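Local coordinates for Rho guanine nucleotide exchange factor 12 (Homo sapiens, PDB 1TXD), which acts through its DH and PH domains as a guanine nucleotide exchange factor for the GTPase RhoA, at residues L43-L46 and D47-Y51. The protein carries 1 engineered substitution. Numbering follows the deposited sequence.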
# COMPACT_ATOMS: atom_id res chain seq x y z
N LEU A 43 -6.24 -2.86 17.30
CA LEU A 43 -7.07 -1.94 16.58
C LEU A 43 -7.82 -1.04 17.60
O LEU A 43 -8.00 0.16 17.34
CB LEU A 43 -8.04 -2.66 15.64
CG LEU A 43 -7.43 -3.26 14.36
CD1 LEU A 43 -8.54 -3.87 13.49
CD2 LEU A 43 -6.63 -2.30 13.57
N LYS A 44 -8.22 -1.58 18.72
CA LYS A 44 -8.81 -0.74 19.79
C LYS A 44 -7.80 0.28 20.38
O LYS A 44 -8.24 1.33 20.83
CB LYS A 44 -9.44 -1.55 20.89
CG LYS A 44 -10.57 -2.48 20.47
CD LYS A 44 -11.35 -2.98 21.72
CE LYS A 44 -12.71 -3.56 21.36
NZ LYS A 44 -13.12 -4.63 22.28
N VAL A 45 -6.49 -0.00 20.33
CA VAL A 45 -5.46 0.99 20.68
C VAL A 45 -5.46 2.14 19.68
O VAL A 45 -5.57 3.26 20.12
CB VAL A 45 -3.99 0.43 20.81
CG1 VAL A 45 -2.94 1.57 21.07
CG2 VAL A 45 -3.90 -0.57 21.88
N LEU A 46 -5.29 1.90 18.35
CA LEU A 46 -5.46 2.98 17.37
C LEU A 46 -6.69 3.78 17.70
O LEU A 46 -6.67 5.03 17.70
CB LEU A 46 -5.67 2.47 15.98
CG LEU A 46 -4.33 2.11 15.33
CD1 LEU A 46 -4.62 1.61 14.01
CD2 LEU A 46 -3.50 3.42 15.26
N ASP A 47 -7.78 3.07 17.77
CA ASP A 47 -9.10 3.74 17.99
C ASP A 47 -9.12 4.52 19.26
O ASP A 47 -9.61 5.66 19.27
CB ASP A 47 -10.28 2.74 17.89
CG ASP A 47 -11.61 3.39 18.09
OD1 ASP A 47 -12.23 3.06 19.12
OD2 ASP A 47 -12.06 4.30 17.37
N GLN A 48 -8.70 3.94 20.36
CA GLN A 48 -9.06 4.57 21.66
C GLN A 48 -8.01 5.61 22.07
O GLN A 48 -8.35 6.69 22.58
CB GLN A 48 -9.27 3.54 22.77
CG GLN A 48 -10.63 2.79 22.72
CD GLN A 48 -11.84 3.72 22.77
OE1 GLN A 48 -12.09 4.37 23.80
NE2 GLN A 48 -12.61 3.78 21.68
N VAL A 49 -6.75 5.31 21.76
CA VAL A 49 -5.66 6.18 22.20
C VAL A 49 -5.50 7.38 21.25
O VAL A 49 -5.28 8.48 21.74
CB VAL A 49 -4.33 5.42 22.38
CG1 VAL A 49 -3.19 6.37 22.72
CG2 VAL A 49 -4.48 4.37 23.46
N PHE A 50 -5.70 7.14 19.92
CA PHE A 50 -5.49 8.11 18.89
C PHE A 50 -6.76 8.70 18.33
O PHE A 50 -6.94 9.91 18.45
CB PHE A 50 -4.60 7.54 17.73
CG PHE A 50 -3.23 7.21 18.18
CD1 PHE A 50 -2.25 8.20 18.27
CD2 PHE A 50 -2.94 5.96 18.66
CE1 PHE A 50 -1.02 7.91 18.80
CE2 PHE A 50 -1.68 5.66 19.16
CZ PHE A 50 -0.72 6.65 19.23
N TYR A 51 -7.60 7.90 17.67
CA TYR A 51 -8.62 8.43 16.82
C TYR A 51 -9.69 9.09 17.68
O TYR A 51 -10.03 10.25 17.47
CB TYR A 51 -9.28 7.36 15.96
CG TYR A 51 -10.50 7.90 15.24
CD1 TYR A 51 -10.38 8.64 14.09
CD2 TYR A 51 -11.76 7.78 15.81
CE1 TYR A 51 -11.52 9.23 13.46
CE2 TYR A 51 -12.92 8.33 15.19
CZ TYR A 51 -12.77 9.04 13.98
OH TYR A 51 -13.89 9.58 13.37
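Leu46 O receives two backbone donors, Phe50 N at 3.2 Å and Tyr51 N at 3.0 Å, and in doing so marks a wider pi-type turn within helix 20-57. The two bonds differ in quality. Tyr51 N approaches nearly in line with the carbonyl, whereas Phe50 N stands 48° out of the carbonyl plane and makes a more bent bond. Just before this point the spacing is that of a regular alpha helix, with Val49 N bonded to Val45 O at 2.9 Å and Asp47 N to Leu43 O. A helix can thus take up the wider turn without breaking, one carbonyl serving both the i+4 and the i+5 amide.

Leu46, Val49 and Phe50 form the buried side of the turn. The Phe50 ring keeps Leu46 O at its edge, near the ring plane, while Val49 CG1 lies over one face, 3.9 Å above the plane and displaced toward the rim. Leu46 CD2 touches Phe50 CD2 only lightly, at 4.3 Å. At the margin of this side, Val45, partly exposed, runs alongside Val49, CG1 of the first against CG2 of the second; with Val45 CG1 anti to its own backbone nitrogen (chi1 175°), that methyl is the one presented to Val49.

Toward solvent the contacts thin out. Lys44 and Gln48 are exposed, but Gln48, its chain bent at chi2 (-58°), reaches back to the buried Asp47, where NE2 bonds OD1 at 2.7 Å from above the carboxylate plane. Asp47 OD2 is hydrogen-bonded in turn to Gln52 NE2.

Within the helical DH domain, Leu46 and Phe50 both pack on Leu163 and Ile166 of helix 163-166, Phe50 and Val49 also reach Ala152 of helix 143-154, and Leu43 and Asp47 rest on Leu76 of helix 72-90.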